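Local coordinates for benzoate transport porin BenP (Acinetobacter baumannii AB307-0294, PDB 5DL8), which probably forms an outer-membrane beta-barrel channel of the OprD family that lets small molecules, apparently including benzoate, cross the outer membrane, at residues 72-86 against 110-124. Numbering follows the deposited sequence.
Sequences KPITIGADASVQYAV and SDYLKYGATLKLGYD
D79 OD1 takes the ammonium of K120 on its syn side, NZ lying 2.8 Å away and 29° out of the carboxylate plane. The lysine leans over G77 to get there: its chain bends at chi3 over this residue, which has no side chain, and K120 CE comes within 3.5 Å of A78 N. This salt bridge lies on the face that also carries T118, S81 and Q83, where the amide NE2 of Q83 rests 3.4 Å from K114 CD. The other face is largely apolar, as expected of a porin wall turned to lipid: L121 CD1 meets I74 CG2 at 3.8 Å, and L113 CD1 meets V82 CG2. Toward the V86 end of this face, Y84, with CG anti to the backbone N (chi1 179°), reaches diagonally to D111, and OH bonds the anti lone pair of OD2 at 2.8 Å, ring and carboxylate planes 79° apart. Between the two faces the backbones form a regular antiparallel ladder, with hydrogen-bonded pairs from T75–G122 to A85–Y112. Outside the pair, E132 receives S81 OG and its backbone O bonds T118 OG1, while L149 N bonds Q83 OE1. In the barrel, strand 72-87 lies between strands 47-65 and 107-123, and 107-123 pairs antiparallel in turn with strand 126-130.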
loop_
_atom_site.group_PDB
_atom_site.type_symbol
_atom_site.label_atom_id
_atom_site.label_comp_id
_atom_site.label_asym_id
_atom_site.label_seq_id
_atom_site.Cartn_x
_atom_site.Cartn_y
_atom_site.Cartn_z
ATOM N N LYS A 72 -17.716 -10.324 -30.013
ATOM C CA LYS A 72 -17.074 -9.361 -29.082
ATOM C C LYS A 72 -16.145 -8.358 -29.772
ATOM O O LYS A 72 -15.224 -8.762 -30.505
ATOM C CB LYS A 72 -16.179 -10.076 -28.026
ATOM C CG LYS A 72 -16.697 -11.367 -27.479
ATOM C CD LYS A 72 -17.820 -11.043 -26.516
ATOM C CE LYS A 72 -18.533 -12.325 -26.108
ATOM N NZ LYS A 72 -19.506 -11.910 -25.064
ATOM N N PRO A 73 -16.322 -7.055 -29.474
ATOM C CA PRO A 73 -15.420 -6.098 -30.091
ATOM C C PRO A 73 -14.011 -6.094 -29.505
ATOM O O PRO A 73 -13.803 -6.370 -28.309
ATOM C CB PRO A 73 -16.122 -4.746 -29.847
ATOM C CG PRO A 73 -17.073 -4.973 -28.715
ATOM C CD PRO A 73 -17.497 -6.397 -28.860
ATOM N N ILE A 74 -13.033 -5.822 -30.351
ATOM C CA ILE A 74 -11.724 -5.366 -29.851
ATOM C C ILE A 74 -11.923 -3.928 -29.420
ATOM O O ILE A 74 -12.633 -3.178 -30.110
ATOM C CB ILE A 74 -10.574 -5.514 -30.896
ATOM C CG1 ILE A 74 -10.004 -6.937 -30.836
ATOM C CG2 ILE A 74 -9.413 -4.546 -30.617
ATOM C CD1 ILE A 74 -9.363 -7.419 -32.143
ATOM N N THR A 75 -11.315 -3.543 -28.297
ATOM C CA THR A 75 -11.567 -2.217 -27.635
ATOM C C THR A 75 -10.256 -1.503 -27.347
ATOM O O THR A 75 -9.250 -2.152 -27.134
ATOM C CB THR A 75 -12.415 -2.293 -26.327
ATOM O OG1 THR A 75 -11.750 -3.128 -25.365
ATOM C CG2 THR A 75 -13.783 -2.877 -26.579
ATOM N N ILE A 76 -10.276 -0.163 -27.427
ATOM C CA ILE A 76 -9.114 0.696 -27.093
ATOM C C ILE A 76 -9.509 1.766 -26.054
ATOM O O ILE A 76 -10.644 2.259 -26.048
ATOM C CB ILE A 76 -8.482 1.435 -28.308
ATOM C CG1 ILE A 76 -9.586 2.031 -29.219
ATOM C CG2 ILE A 76 -7.564 0.507 -29.084
ATOM C CD1 ILE A 76 -9.219 3.343 -29.893
ATOM N N GLY A 77 -8.575 2.093 -25.179
ATOM C CA GLY A 77 -8.700 3.283 -24.359
ATOM C C GLY A 77 -7.365 3.813 -23.941
ATOM O O GLY A 77 -6.322 3.338 -24.345
ATOM N N ALA A 78 -7.408 4.795 -23.075
ATOM C CA ALA A 78 -6.223 5.382 -22.474
ATOM C C ALA A 78 -6.516 5.993 -21.104
ATOM O O ALA A 78 -7.684 6.408 -20.800
ATOM C CB ALA A 78 -5.628 6.431 -23.390
ATOM N N ASP A 79 -5.470 6.004 -20.293
ATOM C CA ASP A 79 -5.538 6.642 -19.023
ATOM C C ASP A 79 -4.389 7.654 -18.939
ATOM O O ASP A 79 -3.419 7.587 -19.685
ATOM C CB ASP A 79 -5.317 5.678 -17.878
ATOM C CG ASP A 79 -6.349 4.522 -17.781
ATOM O OD1 ASP A 79 -7.495 4.575 -18.166
ATOM O OD2 ASP A 79 -5.975 3.574 -17.144
ATOM N N ALA A 80 -4.485 8.541 -17.964
ATOM C CA ALA A 80 -3.398 9.502 -17.685
ATOM C C ALA A 80 -3.557 10.164 -16.311
ATOM O O ALA A 80 -4.649 10.202 -15.745
ATOM C CB ALA A 80 -3.347 10.533 -18.784
ATOM N N SER A 81 -2.448 10.674 -15.781
ATOM C CA SER A 81 -2.446 11.252 -14.432
ATOM C C SER A 81 -1.457 12.412 -14.342
ATOM O O SER A 81 -0.472 12.442 -15.087
ATOM C CB SER A 81 -2.087 10.156 -13.379
ATOM O OG SER A 81 -0.729 9.736 -13.461
ATOM N N VAL A 82 -1.692 13.313 -13.371
ATOM C CA VAL A 82 -0.765 14.344 -13.011
ATOM C C VAL A 82 -0.999 14.651 -11.546
ATOM O O VAL A 82 -2.156 14.636 -11.054
ATOM C CB VAL A 82 -0.947 15.583 -13.936
ATOM C CG1 VAL A 82 -2.368 16.175 -13.784
ATOM C CG2 VAL A 82 0.110 16.664 -13.638
ATOM N N GLN A 83 0.095 14.778 -10.795
ATOM C CA GLN A 83 0.033 15.083 -9.351
ATOM C C GLN A 83 1.146 16.045 -9.022
ATOM O O GLN A 83 2.278 15.888 -9.475
ATOM C CB GLN A 83 0.225 13.820 -8.501
ATOM C CG GLN A 83 -0.569 12.533 -8.839
ATOM C CD GLN A 83 -0.089 11.347 -8.003
ATOM O OE1 GLN A 83 -0.235 11.273 -6.759
ATOM N NE2 GLN A 83 0.609 10.431 -8.693
ATOM N N TYR A 84 0.820 17.066 -8.245
ATOM C CA TYR A 84 1.730 18.166 -7.963
ATOM C C TYR A 84 1.569 18.598 -6.548
ATOM O O TYR A 84 0.436 18.873 -6.136
ATOM C CB TYR A 84 1.411 19.329 -8.853
ATOM C CG TYR A 84 2.292 20.497 -8.599
ATOM C CD1 TYR A 84 3.693 20.404 -8.845
ATOM C CD2 TYR A 84 1.769 21.726 -8.129
ATOM C CE1 TYR A 84 4.534 21.487 -8.641
ATOM C CE2 TYR A 84 2.618 22.823 -7.942
ATOM C CZ TYR A 84 3.989 22.691 -8.219
ATOM O OH TYR A 84 4.848 23.699 -7.914
ATOM N N ALA A 85 2.691 18.669 -5.805
ATOM C CA ALA A 85 2.702 19.139 -4.430
ATOM C C ALA A 85 3.780 20.252 -4.229
ATOM O O ALA A 85 4.867 20.190 -4.787
ATOM C CB ALA A 85 3.016 18.030 -3.494
ATOM N N VAL A 86 3.433 21.252 -3.403
ATOM C CA VAL A 86 4.355 22.268 -2.911
ATOM C C VAL A 86 4.638 22.124 -1.433
ATOM O O VAL A 86 3.686 21.986 -0.637
ATOM C CB VAL A 86 3.729 23.653 -3.116
ATOM C CG1 VAL A 86 4.617 24.792 -2.585
ATOM C CG2 VAL A 86 3.621 23.869 -4.604
ATOM N N SER A 110 11.462 21.611 -2.736
ATOM C CA SER A 110 10.467 22.665 -2.428
ATOM C C SER A 110 9.132 22.378 -3.098
ATOM O O SER A 110 8.124 22.888 -2.671
ATOM C CB SER A 110 11.051 24.078 -2.685
ATOM O OG SER A 110 11.405 24.097 -3.996
ATOM N N ASP A 111 9.132 21.488 -4.096
ATOM C CA ASP A 111 7.917 21.034 -4.835
ATOM C C ASP A 111 8.245 19.736 -5.658
ATOM O O ASP A 111 9.408 19.393 -5.824
ATOM C CB ASP A 111 7.310 22.176 -5.674
ATOM C CG ASP A 111 8.081 22.527 -6.924
ATOM O OD1 ASP A 111 9.217 22.173 -7.084
ATOM O OD2 ASP A 111 7.558 23.129 -7.852
ATOM N N TYR A 112 7.254 18.960 -6.068
ATOM C CA TYR A 112 7.531 17.855 -6.997
ATOM C C TYR A 112 6.266 17.544 -7.777
ATOM O O TYR A 112 5.165 17.826 -7.308
ATOM C CB TYR A 112 8.105 16.608 -6.315
ATOM C CG TYR A 112 7.195 15.710 -5.497
ATOM C CD1 TYR A 112 6.458 16.224 -4.446
ATOM C CD2 TYR A 112 7.257 14.270 -5.647
ATOM C CE1 TYR A 112 5.742 15.451 -3.604
ATOM C CE2 TYR A 112 6.448 13.434 -4.826
ATOM C CZ TYR A 112 5.713 14.018 -3.791
ATOM O OH TYR A 112 4.927 13.227 -2.954
ATOM N N LEU A 113 6.510 17.055 -8.998
ATOM C CA LEU A 113 5.546 16.790 -10.007
ATOM C C LEU A 113 5.700 15.378 -10.474
ATOM O O LEU A 113 6.855 15.023 -10.891
ATOM C CB LEU A 113 5.840 17.654 -11.237
ATOM C CG LEU A 113 4.924 17.448 -12.444
ATOM C CD1 LEU A 113 3.513 17.929 -12.211
ATOM C CD2 LEU A 113 5.539 18.225 -13.611
ATOM N N LYS A 114 4.585 14.626 -10.456
ATOM C CA LYS A 114 4.484 13.279 -11.148
ATOM C C LYS A 114 3.498 13.391 -12.336
ATOM O O LYS A 114 2.588 14.218 -12.286
ATOM C CB LYS A 114 3.940 12.279 -10.203
ATOM C CG LYS A 114 4.746 11.949 -8.977
ATOM C CD LYS A 114 3.893 11.135 -8.043
ATOM C CE LYS A 114 4.714 10.477 -6.962
ATOM N NZ LYS A 114 5.564 9.351 -7.548
ATOM N N TYR A 115 3.683 12.565 -13.363
ATOM C CA TYR A 115 2.741 12.347 -14.406
ATOM C C TYR A 115 2.981 10.970 -15.093
ATOM O O TYR A 115 4.071 10.416 -15.046
ATOM C CB TYR A 115 2.733 13.464 -15.467
ATOM C CG TYR A 115 4.062 13.650 -16.169
ATOM C CD1 TYR A 115 5.042 14.439 -15.607
ATOM C CD2 TYR A 115 4.340 13.062 -17.424
ATOM C CE1 TYR A 115 6.287 14.627 -16.244
ATOM C CE2 TYR A 115 5.564 13.240 -18.073
ATOM C CZ TYR A 115 6.525 14.037 -17.452
ATOM O OH TYR A 115 7.744 14.321 -17.989
ATOM N N GLY A 116 1.930 10.484 -15.762
ATOM C CA GLY A 116 1.940 9.236 -16.521
ATOM C C GLY A 116 0.776 9.119 -17.500
ATOM O O GLY A 116 -0.179 9.932 -17.498
ATOM N N ALA A 117 0.883 8.105 -18.348
ATOM C CA ALA A 117 -0.167 7.771 -19.311
ATOM C C ALA A 117 -0.136 6.306 -19.551
ATOM O O ALA A 117 0.860 5.651 -19.266
ATOM C CB ALA A 117 -0.002 8.540 -20.610
ATOM N N THR A 118 -1.276 5.773 -19.978
ATOM C CA THR A 118 -1.438 4.360 -20.148
ATOM C C THR A 118 -2.240 4.091 -21.429
ATOM O O THR A 118 -3.346 4.691 -21.608
ATOM C CB THR A 118 -2.201 3.746 -18.939
ATOM O OG1 THR A 118 -1.672 4.195 -17.676
ATOM C CG2 THR A 118 -2.102 2.225 -18.955
ATOM N N LEU A 119 -1.731 3.178 -22.285
ATOM C CA LEU A 119 -2.527 2.611 -23.420
ATOM C C LEU A 119 -3.270 1.345 -22.978
ATOM O O LEU A 119 -2.714 0.552 -22.245
ATOM C CB LEU A 119 -1.632 2.294 -24.605
ATOM C CG LEU A 119 -1.376 3.328 -25.698
ATOM C CD1 LEU A 119 -1.173 4.753 -25.214
ATOM C CD2 LEU A 119 -0.186 2.871 -26.562
ATOM N N LYS A 120 -4.523 1.202 -23.378
ATOM C CA LYS A 120 -5.370 0.069 -23.047
ATOM C C LYS A 120 -5.904 -0.601 -24.312
ATOM O O LYS A 120 -6.353 0.083 -25.191
ATOM C CB LYS A 120 -6.601 0.520 -22.286
ATOM C CG LYS A 120 -6.241 0.967 -20.857
ATOM C CD LYS A 120 -7.418 1.387 -19.937
ATOM C CE LYS A 120 -8.238 2.583 -20.428
ATOM N NZ LYS A 120 -9.370 2.851 -19.437
ATOM N N LEU A 121 -5.959 -1.927 -24.313
ATOM C CA LEU A 121 -6.500 -2.779 -25.396
ATOM C C LEU A 121 -7.334 -3.919 -24.745
ATOM O O LEU A 121 -6.819 -4.672 -23.926
ATOM C CB LEU A 121 -5.330 -3.346 -26.291
ATOM C CG LEU A 121 -5.666 -4.136 -27.586
ATOM C CD1 LEU A 121 -6.342 -3.312 -28.695
ATOM C CD2 LEU A 121 -4.433 -4.917 -28.161
ATOM N N GLY A 122 -8.616 -4.023 -25.098
ATOM C CA GLY A 122 -9.526 -4.957 -24.410
ATOM C C GLY A 122 -10.121 -5.950 -25.392
ATOM O O GLY A 122 -10.250 -5.657 -26.604
ATOM N N TYR A 123 -10.477 -7.128 -24.882
ATOM C CA TYR A 123 -11.292 -8.106 -25.623
ATOM C C TYR A 123 -12.166 -8.946 -24.625
ATOM O O TYR A 123 -11.609 -9.618 -23.758
ATOM C CB TYR A 123 -10.414 -9.049 -26.517
ATOM C CG TYR A 123 -11.252 -10.129 -27.227
ATOM C CD1 TYR A 123 -12.036 -9.804 -28.359
ATOM C CD2 TYR A 123 -11.309 -11.486 -26.767
ATOM C CE1 TYR A 123 -12.829 -10.756 -28.976
ATOM C CE2 TYR A 123 -12.147 -12.421 -27.392
ATOM C CZ TYR A 123 -12.881 -12.019 -28.504
ATOM O OH TYR A 123 -13.690 -12.874 -29.189
ATOM N N ASP A 124 -13.511 -8.931 -24.785
ATOM C CA ASP A 124 -14.389 -9.707 -23.928
ATOM C C ASP A 124 -14.110 -9.393 -22.391
ATOM O O ASP A 124 -14.479 -8.326 -21.912
ATOM C CB ASP A 124 -14.246 -11.214 -24.267
ATOM C CG ASP A 124 -15.380 -12.085 -23.675
ATOM O OD1 ASP A 124 -16.439 -11.502 -23.311
ATOM O OD2 ASP A 124 -15.212 -13.328 -23.599
HETATM O O HOH W 1 -15.167 -6.948 -25.973
#